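Local coordinates for probable oxidoreductase protein (Rhizobium etli, PDB 4FB5) that probably works as a nucleotide-binding oxidoreductase of the GFO/IDH/MocA family, joining a Rossmann-fold domain to a second domain built on a large mixed sheet, at residues 52-57 / 349-354; 306-309 / 314-317; 180-185 / 211-216; 160-165 / 324-329; 238-241 / 245-248. All blocks are in the same frame, centred on the assembly; numbering follows the deposited sequence.

Contact 1 (52-57 / 349-354); sequences GDVERP and ECRELI
Asp53 and Arg351 form a salt bridge that rests on a single carboxylate oxygen. Arg351 NH2 donates to Asp53 OD1 at 3.2 Å, and Arg351 NE adds a weak hydrogen bond to the same OD1 at 3.4 Å. The oxygen therefore faces the NE-NH2 edge of the guanidinium and lies in its plane, but it is met from above the carboxylate plane. With the two planes 49° apart, this is not the flat pairing in which each oxygen takes one nitrogen.

Val54 fills in beside the charges, and its branched side chain suits a double task. CG2 lies over one guanidinium face, 3.9 Å from Arg351 NE, while CG1 meets Ile354 CG2 at 3.7 Å. Arg351 and Ile354 stand three residues apart and so share one side of helix 344-358. That helix, from late in the chain, packs here on the loop that leads from helix 47-51 into strand 58-63, within the first beta-alpha-beta crossover of the Rossmann fold.

Arg351 leaves the helix with CG anti to the backbone N and then bends at chi2 (62°), which swings the guanidinium round to Asp53. Its chain packs on Val47 and Phe51, and Arg355 makes a long, weak ion pair with Asp53. Gly52, at positive phi, is the first residue past helix 47-51, and Trp44 touches both Ile354 and Pro57.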
# COMPACT_ATOMS: atom_id res chain seq x y z
N GLY A 52 12.27 31.09 -11.79
CA GLY A 52 13.23 32.19 -11.53
C GLY A 52 14.14 32.63 -12.68
O GLY A 52 14.65 33.75 -12.69
N ASP A 53 14.34 31.76 -13.66
CA ASP A 53 15.30 31.98 -14.73
C ASP A 53 14.64 32.47 -16.01
O ASP A 53 15.20 32.33 -17.10
CB ASP A 53 16.09 30.69 -15.02
CG ASP A 53 15.18 29.45 -15.14
OD1 ASP A 53 15.40 28.59 -16.03
OD2 ASP A 53 14.24 29.33 -14.33
N VAL A 54 13.45 33.05 -15.89
CA VAL A 54 12.84 33.68 -17.06
C VAL A 54 12.04 34.93 -16.80
O VAL A 54 11.97 35.42 -15.69
CB VAL A 54 12.02 32.72 -17.94
CG1 VAL A 54 12.85 32.35 -19.20
CG2 VAL A 54 11.46 31.51 -17.14
N GLU A 55 11.46 35.43 -17.88
CA GLU A 55 10.86 36.75 -17.96
C GLU A 55 9.36 36.66 -17.64
O GLU A 55 8.64 35.89 -18.29
CB GLU A 55 11.13 37.31 -19.38
CG GLU A 55 11.70 38.76 -19.46
CD GLU A 55 13.11 38.93 -18.85
OE1 GLU A 55 13.23 39.64 -17.83
OE2 GLU A 55 14.10 38.38 -19.39
N ARG A 56 8.89 37.43 -16.65
CA ARG A 56 7.47 37.41 -16.23
C ARG A 56 6.57 37.36 -17.43
O ARG A 56 6.54 38.28 -18.22
CB ARG A 56 7.12 38.65 -15.38
CG ARG A 56 5.89 38.51 -14.44
CD ARG A 56 6.27 38.03 -12.98
NE ARG A 56 5.13 37.77 -12.06
CZ ARG A 56 3.97 37.18 -12.39
NH1 ARG A 56 3.74 36.73 -13.63
NH2 ARG A 56 3.03 37.02 -11.46
N PRO A 57 5.86 36.27 -17.61
CA PRO A 57 4.96 36.41 -18.72
C PRO A 57 3.89 37.41 -18.36
O PRO A 57 3.60 37.64 -17.18
CB PRO A 57 4.37 35.02 -18.86
CG PRO A 57 5.46 34.15 -18.37
CD PRO A 57 5.97 34.87 -17.18
N GLU A 349 5.58 22.13 -17.64
CA GLU A 349 5.34 22.15 -19.10
C GLU A 349 5.42 23.58 -19.68
O GLU A 349 6.00 23.79 -20.72
CB GLU A 349 3.99 21.52 -19.41
CG GLU A 349 3.68 21.45 -20.88
CD GLU A 349 2.41 20.66 -21.17
OE1 GLU A 349 1.37 21.33 -21.34
OE2 GLU A 349 2.47 19.39 -21.21
N CYS A 350 4.83 24.55 -18.99
CA CYS A 350 4.95 25.94 -19.35
C CYS A 350 6.43 26.34 -19.39
O CYS A 350 6.92 26.93 -20.37
CB CYS A 350 4.18 26.80 -18.34
SG CYS A 350 4.37 28.57 -18.66
N ARG A 351 7.16 25.99 -18.34
CA ARG A 351 8.57 26.27 -18.36
C ARG A 351 9.17 25.64 -19.61
O ARG A 351 9.81 26.35 -20.39
CB ARG A 351 9.27 25.82 -17.07
CG ARG A 351 10.77 26.06 -17.06
CD ARG A 351 11.09 27.53 -17.16
NE ARG A 351 12.50 27.82 -17.52
CZ ARG A 351 12.99 27.88 -18.77
NH1 ARG A 351 12.21 27.63 -19.82
NH2 ARG A 351 14.28 28.17 -18.96
N GLU A 352 8.92 24.37 -19.88
CA GLU A 352 9.63 23.76 -20.99
C GLU A 352 9.25 24.37 -22.34
O GLU A 352 9.99 24.27 -23.32
CB GLU A 352 9.45 22.24 -21.01
CG GLU A 352 10.06 21.56 -19.82
CD GLU A 352 11.59 21.59 -19.80
OE1 GLU A 352 12.16 22.09 -18.81
OE2 GLU A 352 12.21 21.07 -20.74
N LEU A 353 8.09 25.02 -22.38
CA LEU A 353 7.62 25.63 -23.60
C LEU A 353 8.45 26.87 -23.86
O LEU A 353 8.78 27.18 -25.02
CB LEU A 353 6.15 26.02 -23.49
CG LEU A 353 5.65 26.89 -24.65
CD1 LEU A 353 6.08 26.27 -25.93
CD2 LEU A 353 4.15 27.10 -24.67
N ILE A 354 8.77 27.58 -22.78
CA ILE A 354 9.58 28.75 -22.88
C ILE A 354 11.00 28.38 -23.29
O ILE A 354 11.63 29.10 -24.08
CB ILE A 354 9.55 29.53 -21.59
CG1 ILE A 354 8.14 30.10 -21.43
CG2 ILE A 354 10.60 30.62 -21.63
CD1 ILE A 354 7.66 30.20 -20.06

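Contact 2 (306-309 / 314-317); sequences YQAE and EQGF
Tyr306 and Gln315 make the polar part of this contact. Gln315 NE2 donates to Tyr306 OH at 2.6 Å, with the hydroxyl tilted a little from the amide plane and the amide standing almost perpendicular to the ring. The other end of the amide is used as well: Gln315 OE1 accepts a weak hydrogen bond from Glu309 N at 2.9 Å. Glutamine suits the position because one flat group offers a donor to the phenol and an acceptor to the backbone. Its chain is extended beyond CG (chi2 -168°), which carries the amide across to the loop after the opposing strand, where Ala308 is the centre of an inverse gamma turn. Lys279 of the fourth subunit also hydrogen-bonds the Tyr306 hydroxyl.

The aromatic contacts lie at the CB end of Tyr306, away from its hydroxyl. Its ring turns an edge toward the face of Phe317, with centroids 5.5 Å apart and planes at 64°. Tyr306 CB also sits over that face in a CH-pi contact, 3.7 Å from the Phe317 centroid.

Backbone packing completes the set. Tyr306 CE1 lies 3.4 Å from Gly316 CA, and Gly316, with an extended backbone that suits glycine, lets its main chain lie against the ring.

The arrangement is the loop end of a beta hairpin, strands 302-307 and 316-321, at the border of the large mixed sheet; Phe317 pairs there, antiparallel, with a strand of the third subunit, so the sheet continues across the interface.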
# COMPACT_ATOMS: atom_id res chain seq x y z
N TYR A 306 13.12 -1.84 -8.58
CA TYR A 306 13.71 -3.12 -8.15
C TYR A 306 15.01 -3.41 -8.86
O TYR A 306 15.03 -3.43 -10.10
CB TYR A 306 12.80 -4.30 -8.47
CG TYR A 306 13.37 -5.61 -8.00
CD1 TYR A 306 12.88 -6.21 -6.85
CD2 TYR A 306 14.44 -6.23 -8.68
CE1 TYR A 306 13.37 -7.42 -6.39
CE2 TYR A 306 14.95 -7.44 -8.26
CZ TYR A 306 14.41 -8.04 -7.11
OH TYR A 306 14.89 -9.23 -6.68
N GLN A 307 16.06 -3.68 -8.09
CA GLN A 307 17.36 -3.95 -8.66
C GLN A 307 17.90 -5.30 -8.35
O GLN A 307 18.18 -5.57 -7.24
CB GLN A 307 18.32 -2.96 -8.15
CG GLN A 307 18.26 -1.72 -8.93
CD GLN A 307 19.20 -0.69 -8.38
OE1 GLN A 307 18.87 0.01 -7.43
NE2 GLN A 307 20.39 -0.60 -8.95
N ALA A 308 18.09 -6.13 -9.37
CA ALA A 308 18.68 -7.43 -9.21
C ALA A 308 20.16 -7.23 -8.91
O ALA A 308 21.01 -7.40 -9.78
CB ALA A 308 18.50 -8.22 -10.50
N GLU A 309 20.47 -6.85 -7.68
CA GLU A 309 21.76 -6.25 -7.37
C GLU A 309 21.88 -6.31 -5.87
O GLU A 309 21.20 -5.53 -5.16
CB GLU A 309 21.78 -4.75 -7.78
CG GLU A 309 23.08 -4.24 -8.47
CD GLU A 309 23.62 -2.93 -7.85
OE1 GLU A 309 23.12 -1.82 -8.18
OE2 GLU A 309 24.59 -3.00 -7.04
N GLU A 314 17.76 -9.56 0.63
CA GLU A 314 17.28 -8.19 0.78
C GLU A 314 16.94 -7.58 -0.55
O GLU A 314 17.21 -6.43 -0.83
CB GLU A 314 18.26 -7.25 1.53
CG GLU A 314 18.39 -7.55 3.02
CD GLU A 314 19.42 -8.65 3.31
OE1 GLU A 314 20.59 -8.56 2.85
OE2 GLU A 314 19.05 -9.61 3.99
N GLN A 315 16.30 -8.34 -1.40
CA GLN A 315 15.87 -7.70 -2.59
C GLN A 315 14.38 -7.36 -2.53
O GLN A 315 13.58 -8.02 -1.84
CB GLN A 315 16.28 -8.53 -3.80
CG GLN A 315 17.80 -8.25 -4.10
CD GLN A 315 18.32 -8.77 -5.43
OE1 GLN A 315 19.51 -8.64 -5.67
NE2 GLN A 315 17.45 -9.32 -6.30
N GLY A 316 14.03 -6.30 -3.23
CA GLY A 316 12.67 -5.99 -3.36
C GLY A 316 12.61 -4.60 -3.88
O GLY A 316 13.61 -3.91 -3.99
N PHE A 317 11.39 -4.19 -4.18
CA PHE A 317 11.19 -2.90 -4.76
C PHE A 317 11.45 -1.83 -3.77
O PHE A 317 11.00 -1.93 -2.63
CB PHE A 317 9.73 -2.82 -5.14
CG PHE A 317 9.45 -3.38 -6.46
CD1 PHE A 317 9.70 -2.63 -7.59
CD2 PHE A 317 8.99 -4.69 -6.59
CE1 PHE A 317 9.45 -3.16 -8.87
CE2 PHE A 317 8.74 -5.21 -7.83
CZ PHE A 317 8.94 -4.41 -9.00

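Contact 3 (180-185 / 211-216); sequences VEMDED and AVHPLS
His213, whose side chain lies against Met182 (present as selenomethionine), has its carbonyl O held by Ser216 OG at 2.7 Å, in the carbonyl plane and on a lone pair. This bond stays within helix 206-221, beside a kink where the N of His213 and of Pro214 has no bond to the preceding turn. Proline suits this place, since it has no N-H to give and offers a compact apolar ring.

Across the contact the packing is mostly apolar. Val180 CG1 abuts Pro214 CB. The Met182 chain, extended from a CG anti to its backbone N (chi1 179°), runs past the proline ring at about a right angle, with SE 3.8 Å from Pro214 CD and equally far from His213 CB. Its CE ends 3.8 Å from His213 CD2, approaching the imidazole obliquely.

Val180 and Met182 alternate with Glu181 and Asp183, whose carboxylates form salt bridges with Arg179 of the fourth subunit. The strand thus separates an apolar face from a charged one. With axes 8.3 Å apart and roughly antiparallel, at 149°, this is the layered alpha/beta packing of the GFO/IDH/MocA C-terminal domain: helix on one face of the sheet, a partner subunit on the other.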
# COMPACT_ATOMS: atom_id res chain seq x y z
N VAL A 180 1.05 -0.57 -19.37
CA VAL A 180 0.61 0.83 -19.10
C VAL A 180 -0.89 0.98 -19.01
O VAL A 180 -1.55 0.63 -19.95
CB VAL A 180 1.08 1.77 -20.20
CG1 VAL A 180 0.66 3.14 -19.89
CG2 VAL A 180 2.52 1.78 -20.17
N GLU A 181 -1.45 1.49 -17.92
CA GLU A 181 -2.92 1.45 -17.77
C GLU A 181 -3.38 2.84 -17.60
O GLU A 181 -2.84 3.52 -16.75
CB GLU A 181 -3.36 0.66 -16.54
CG GLU A 181 -3.17 -0.89 -16.60
CD GLU A 181 -3.18 -1.61 -15.20
OE1 GLU A 181 -4.05 -1.29 -14.34
OE2 GLU A 181 -2.33 -2.51 -14.93
N MSE A 182 -4.35 3.30 -18.36
CA MSE A 182 -4.98 4.57 -17.98
C MSE A 182 -6.46 4.45 -17.72
O MSE A 182 -7.23 4.23 -18.67
CB MSE A 182 -4.69 5.74 -18.92
CG MSE A 182 -5.40 7.01 -18.44
SE MSE A 182 -4.73 8.62 -19.26
CE MSE A 182 -5.61 10.09 -18.28
N ASP A 183 -6.84 4.62 -16.45
CA ASP A 183 -8.23 4.47 -16.02
C ASP A 183 -8.87 5.63 -15.22
O ASP A 183 -8.24 6.24 -14.33
CB ASP A 183 -8.40 3.19 -15.23
CG ASP A 183 -7.63 2.06 -15.81
OD1 ASP A 183 -7.72 1.82 -17.05
OD2 ASP A 183 -6.91 1.40 -15.01
N GLU A 184 -10.12 5.91 -15.56
CA GLU A 184 -10.96 6.79 -14.78
C GLU A 184 -12.35 6.20 -14.76
O GLU A 184 -12.56 5.16 -15.32
CB GLU A 184 -10.92 8.23 -15.30
CG GLU A 184 -9.51 8.76 -15.48
CD GLU A 184 -9.39 10.30 -15.59
OE1 GLU A 184 -10.43 11.00 -15.43
OE2 GLU A 184 -8.25 10.81 -15.83
N ASP A 185 -13.29 6.84 -14.09
CA ASP A 185 -14.64 6.30 -14.01
C ASP A 185 -15.73 7.31 -14.32
O ASP A 185 -16.87 7.10 -13.93
CB ASP A 185 -14.92 5.66 -12.66
CG ASP A 185 -14.75 6.63 -11.49
OD1 ASP A 185 -14.58 7.86 -11.74
OD2 ASP A 185 -14.78 6.15 -10.33
N ALA A 211 -5.57 7.23 -24.34
CA ALA A 211 -4.41 6.45 -24.81
C ALA A 211 -3.20 7.31 -25.18
O ALA A 211 -2.03 6.87 -25.09
CB ALA A 211 -4.79 5.52 -25.96
N VAL A 212 -3.49 8.56 -25.55
CA VAL A 212 -2.45 9.49 -25.98
C VAL A 212 -1.47 9.84 -24.86
O VAL A 212 -0.26 10.01 -25.10
CB VAL A 212 -3.03 10.75 -26.70
CG1 VAL A 212 -3.70 10.33 -27.98
CG2 VAL A 212 -4.07 11.46 -25.85
N HIS A 213 -1.98 9.92 -23.63
CA HIS A 213 -1.11 10.11 -22.49
C HIS A 213 -0.14 8.93 -22.29
O HIS A 213 1.10 9.11 -22.31
CB HIS A 213 -1.94 10.35 -21.25
CG HIS A 213 -2.63 11.67 -21.24
ND1 HIS A 213 -1.94 12.86 -21.32
CD2 HIS A 213 -3.94 11.99 -21.16
CE1 HIS A 213 -2.80 13.86 -21.31
NE2 HIS A 213 -4.02 13.36 -21.21
N PRO A 214 -0.67 7.72 -22.07
CA PRO A 214 0.28 6.62 -21.96
C PRO A 214 1.21 6.53 -23.17
O PRO A 214 2.39 6.25 -23.01
CB PRO A 214 -0.61 5.38 -21.80
CG PRO A 214 -2.03 5.84 -21.80
CD PRO A 214 -2.02 7.34 -21.61
N LEU A 215 0.71 6.76 -24.39
CA LEU A 215 1.65 6.76 -25.52
C LEU A 215 2.62 7.92 -25.40
O LEU A 215 3.82 7.76 -25.68
CB LEU A 215 0.98 6.85 -26.88
CG LEU A 215 -0.13 5.91 -27.26
CD1 LEU A 215 -0.49 6.31 -28.65
CD2 LEU A 215 0.29 4.44 -27.19
N SER A 216 2.14 9.08 -24.97
CA SER A 216 3.09 10.14 -24.77
C SER A 216 4.13 9.66 -23.79
O SER A 216 5.32 9.96 -23.96
CB SER A 216 2.44 11.46 -24.35
OG SER A 216 2.09 11.49 -22.98

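Contact 4 (160-165 / 324-329); sequences MRHIRK and PAHRPY
His162 and His326 are brought together by different first torsions. His162 carries its CG anti to the backbone N (chi1 -159°), reaching out from helix 158-168, whereas His326 holds its CG beside the backbone N (chi1 -48°) and leans toward the helix from the centre of an inverse gamma turn. The result is an edge-to-face pair. His326 CD2 stands 3.4 Å above the His162 plane, over the centre of the ring, and the centroids are 4.4 Å apart with planes at 59°.

Arg161 supplies the second patch. Its chain, bent at chi2 and chi3, lays CG 3.8 Å from Arg327 O and passes on so that NH2 comes within 4.2 Å of Pro328 CD, obliquely to the guanidinium. Pro328 follows a cis peptide bond, a conformation that proline tolerates far better than other residues. Arg161 NE donates to Gln156 O, and NH2 makes a long, weak ion pair with Glu352.

Histidine suits both places in the pair because His326 can give a carbon edge and His162 a ring face while the nitrogens serve other partners. His162 NE2 bonds Glu314 of the third subunit. His326 NE2 bonds the carbonyl O of Ser313 of that same subunit, and His326 ND1 bonds Ala323 N.

Such partners imply that His326 is probably neutral, a donor at NE2 and an acceptor at ND1, while the carboxylate beside His162 would tend to favour its protonated form; both rings thus join the packing inside the chain to bonds across the subunit interface.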
# COMPACT_ATOMS: atom_id res chain seq x y z
N MSE A 160 8.90 11.12 -13.29
CA MSE A 160 8.95 10.57 -14.58
C MSE A 160 10.29 10.92 -15.25
O MSE A 160 10.87 10.05 -15.88
CB MSE A 160 7.71 11.04 -15.35
CG MSE A 160 7.46 10.33 -16.65
SE MSE A 160 7.09 8.41 -16.30
CE MSE A 160 5.35 8.75 -15.42
N ARG A 161 10.78 12.17 -15.12
CA ARG A 161 12.14 12.46 -15.64
C ARG A 161 13.19 11.58 -14.96
O ARG A 161 14.13 11.12 -15.61
CB ARG A 161 12.58 13.95 -15.64
CG ARG A 161 11.61 14.99 -15.10
CD ARG A 161 10.79 15.66 -16.23
NE ARG A 161 10.70 17.12 -16.11
CZ ARG A 161 11.51 17.99 -16.76
NH1 ARG A 161 12.49 17.57 -17.57
NH2 ARG A 161 11.35 19.30 -16.60
N HIS A 162 13.00 11.30 -13.68
CA HIS A 162 13.90 10.39 -13.05
C HIS A 162 13.74 8.98 -13.52
O HIS A 162 14.69 8.25 -13.52
CB HIS A 162 13.78 10.44 -11.56
CG HIS A 162 14.98 9.90 -10.86
ND1 HIS A 162 16.23 10.48 -10.99
CD2 HIS A 162 15.14 8.85 -10.02
CE1 HIS A 162 17.10 9.80 -10.27
NE2 HIS A 162 16.46 8.82 -9.67
N ILE A 163 12.54 8.56 -13.93
CA ILE A 163 12.40 7.22 -14.50
C ILE A 163 13.20 7.10 -15.80
O ILE A 163 13.97 6.13 -15.98
CB ILE A 163 10.94 6.79 -14.67
CG1 ILE A 163 10.39 6.48 -13.26
CG2 ILE A 163 10.86 5.52 -15.50
CD1 ILE A 163 8.87 6.41 -13.07
N ARG A 164 13.05 8.09 -16.66
CA ARG A 164 13.78 8.13 -17.94
C ARG A 164 15.26 8.02 -17.72
O ARG A 164 15.90 7.22 -18.37
CB ARG A 164 13.52 9.42 -18.65
CG ARG A 164 13.65 9.30 -20.10
CD ARG A 164 13.29 10.61 -20.70
NE ARG A 164 14.48 11.33 -21.12
CZ ARG A 164 14.87 11.41 -22.39
NH1 ARG A 164 14.18 10.80 -23.35
NH2 ARG A 164 15.95 12.09 -22.69
N LYS A 165 15.78 8.82 -16.79
CA LYS A 165 17.18 8.78 -16.43
C LYS A 165 17.65 7.38 -15.96
O LYS A 165 18.61 6.83 -16.54
CB LYS A 165 17.53 9.86 -15.41
CG LYS A 165 19.04 10.00 -15.02
CD LYS A 165 19.26 11.23 -14.08
CE LYS A 165 20.51 11.08 -13.18
NZ LYS A 165 21.79 10.85 -13.97
N PRO A 324 14.22 16.80 -3.79
CA PRO A 324 14.93 17.89 -4.49
C PRO A 324 15.92 17.42 -5.55
O PRO A 324 16.07 18.10 -6.56
CB PRO A 324 15.66 18.58 -3.36
CG PRO A 324 14.71 18.42 -2.18
CD PRO A 324 14.23 16.99 -2.33
N ALA A 325 16.57 16.27 -5.34
CA ALA A 325 17.42 15.66 -6.36
C ALA A 325 16.73 15.29 -7.69
O ALA A 325 17.40 15.22 -8.75
CB ALA A 325 18.10 14.46 -5.77
N HIS A 326 15.42 15.04 -7.66
CA HIS A 326 14.66 14.71 -8.87
C HIS A 326 14.18 16.01 -9.48
O HIS A 326 13.06 16.50 -9.24
CB HIS A 326 13.50 13.78 -8.56
CG HIS A 326 13.88 12.60 -7.71
ND1 HIS A 326 13.34 12.39 -6.47
CD2 HIS A 326 14.78 11.61 -7.90
CE1 HIS A 326 13.88 11.31 -5.94
NE2 HIS A 326 14.76 10.82 -6.78
N ARG A 327 15.08 16.60 -10.25
CA ARG A 327 14.86 17.94 -10.72
C ARG A 327 13.71 17.91 -11.70
O ARG A 327 13.59 16.96 -12.46
CB ARG A 327 16.16 18.52 -11.30
CG ARG A 327 17.15 19.00 -10.18
CD ARG A 327 18.64 18.87 -10.56
NE ARG A 327 19.21 20.04 -11.24
CZ ARG A 327 18.88 20.49 -12.46
NH1 ARG A 327 17.92 19.88 -13.18
NH2 ARG A 327 19.48 21.57 -12.98
N PRO A 328 12.83 18.94 -11.65
CA PRO A 328 12.99 20.16 -10.87
C PRO A 328 12.09 20.20 -9.67
O PRO A 328 11.49 21.24 -9.39
CB PRO A 328 12.48 21.21 -11.84
CG PRO A 328 11.33 20.52 -12.53
CD PRO A 328 11.57 19.00 -12.39
N TYR A 329 11.94 19.09 -8.96
CA TYR A 329 11.16 19.13 -7.76
C TYR A 329 11.76 20.24 -6.92
O TYR A 329 11.05 20.94 -6.21
CB TYR A 329 11.25 17.79 -7.05
CG TYR A 329 10.59 17.67 -5.70
CD1 TYR A 329 11.11 18.32 -4.57
CD2 TYR A 329 9.47 16.88 -5.53
CE1 TYR A 329 10.50 18.20 -3.31
CE2 TYR A 329 8.86 16.73 -4.26
CZ TYR A 329 9.38 17.38 -3.17
OH TYR A 329 8.75 17.23 -1.95

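Contact 5 (238-241 / 245-248); sequences DRPL and GRRA
A small antiparallel hairpin, strands 238-240 and 246-248, pairs Arg239 with Arg247 through two backbone bonds: Arg239 N to Arg247 O at 2.9 Å and Arg247 N to Arg239 O at 3.1 Å. Toward the turn, Leu241 N adds a third to Gly245 O at 3.0 Å. Asp238 with Ala248 and Pro240 with Arg246 are the flanking non-hydrogen-bonded pairs. Proline fits such a site, because a residue there does not direct an N-H at the opposite strand.

The side chains of Asp238 and Arg246 meet diagonally across the strands, at about a right angle. Arg246 NH1 makes a salt bridge to Asp238 OD1 at 2.6 Å, with carboxylate and guanidinium planes 59° apart. Arg246 reaches it by bending at chi2 and chi3 after a CG set beside the backbone N (chi1 -56°). It runs alongside Pro240, pointing the same way, and lays one guanidinium face, off-centre, over the Arg239-Pro240 peptide: Arg246 CZ lies 3.8 Å from Pro240 N.

These strands form a separate two-stranded sheet, an excursion between strands 225-233 and 254-261 of the large mixed sheet, at the surface of the chain. Near the turn, Leu241 CD1 lies 3.8 Å from Arg246 O, and Leu241 CD2 rests 4.2 Å from Arg247 CB. Gly245 has positive phi, which glycine readily adopts.

Arg239 and Arg247 share one face of the hairpin. Arg239 hydrogen-bonds the carbonyls of Asp189 and Ile192, and Arg247 forms a salt bridge with Glu250.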
# COMPACT_ATOMS: atom_id res chain seq x y z
N ASP A 238 -26.32 2.28 -25.24
CA ASP A 238 -27.02 3.55 -25.50
C ASP A 238 -26.98 4.38 -24.25
O ASP A 238 -26.65 3.84 -23.23
CB ASP A 238 -28.46 3.35 -26.06
CG ASP A 238 -29.47 2.70 -25.03
OD1 ASP A 238 -29.06 2.10 -23.98
OD2 ASP A 238 -30.72 2.78 -25.29
N ARG A 239 -27.36 5.65 -24.29
CA ARG A 239 -27.43 6.43 -23.05
C ARG A 239 -28.53 7.48 -23.15
O ARG A 239 -28.79 7.98 -24.25
CB ARG A 239 -26.09 7.10 -22.76
CG ARG A 239 -24.90 6.44 -23.44
CD ARG A 239 -23.60 6.77 -22.73
NE ARG A 239 -23.83 7.38 -21.43
CZ ARG A 239 -23.08 7.14 -20.35
NH1 ARG A 239 -22.06 6.31 -20.43
NH2 ARG A 239 -23.37 7.74 -19.20
N PRO A 240 -29.19 7.84 -22.05
CA PRO A 240 -30.27 8.83 -22.23
C PRO A 240 -29.78 10.18 -22.82
O PRO A 240 -28.63 10.55 -22.67
CB PRO A 240 -30.77 9.04 -20.79
CG PRO A 240 -29.55 8.77 -19.95
CD PRO A 240 -28.93 7.56 -20.62
N LEU A 241 -30.71 10.85 -23.49
CA LEU A 241 -30.63 12.24 -23.95
C LEU A 241 -31.29 13.19 -22.95
O LEU A 241 -32.38 12.91 -22.40
CB LEU A 241 -31.37 12.41 -25.30
CG LEU A 241 -30.76 11.68 -26.50
CD1 LEU A 241 -31.80 11.30 -27.60
CD2 LEU A 241 -29.50 12.42 -27.01
N GLY A 245 -35.71 10.64 -24.52
CA GLY A 245 -35.29 9.53 -25.39
C GLY A 245 -33.87 9.00 -25.09
O GLY A 245 -33.25 9.35 -24.07
N ARG A 246 -33.37 8.18 -26.02
CA ARG A 246 -32.08 7.48 -25.93
C ARG A 246 -31.26 7.55 -27.23
O ARG A 246 -31.82 7.59 -28.32
CB ARG A 246 -32.32 6.01 -25.56
CG ARG A 246 -33.12 5.82 -24.28
CD ARG A 246 -32.72 4.58 -23.55
NE ARG A 246 -32.25 4.90 -22.19
CZ ARG A 246 -31.08 4.54 -21.65
NH1 ARG A 246 -30.19 3.80 -22.32
NH2 ARG A 246 -30.79 4.92 -20.40
N ARG A 247 -29.94 7.55 -27.13
CA ARG A 247 -29.09 7.42 -28.33
C ARG A 247 -28.07 6.31 -28.22
O ARG A 247 -27.42 6.14 -27.19
CB ARG A 247 -28.33 8.72 -28.58
CG ARG A 247 -28.25 9.11 -30.02
CD ARG A 247 -26.89 9.61 -30.40
NE ARG A 247 -26.83 11.05 -30.62
CZ ARG A 247 -25.93 11.63 -31.40
NH1 ARG A 247 -25.03 10.92 -32.06
NH2 ARG A 247 -25.92 12.94 -31.52
N ALA A 248 -27.89 5.59 -29.31
CA ALA A 248 -26.76 4.63 -29.49
C ALA A 248 -25.40 5.22 -29.15
O ALA A 248 -25.04 6.29 -29.65
CB ALA A 248 -26.71 4.14 -30.92

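How the contacts relate
Contact 3 is the most central and fully buried, and it is largely apolar between strand and helix; contact 5, a surface hairpin about 27 Å away between centres, relies on backbone bonds and an ion pair. Contact 4 is buried as well, contacts 1 and 2 only partly. Contact 2 is also a hairpin, but its strands belong to the large sheet that contact 3 shares, and aromatic rings take over much of the holding. Contacts 1 and 4 each set a helix against a loop, one with a salt bridge, the other with stacked imidazoles, and they touch where Glu352 approaches Arg161. Contacts 2 and 4 reach the third subunit, contacts 2 and 3 the fourth.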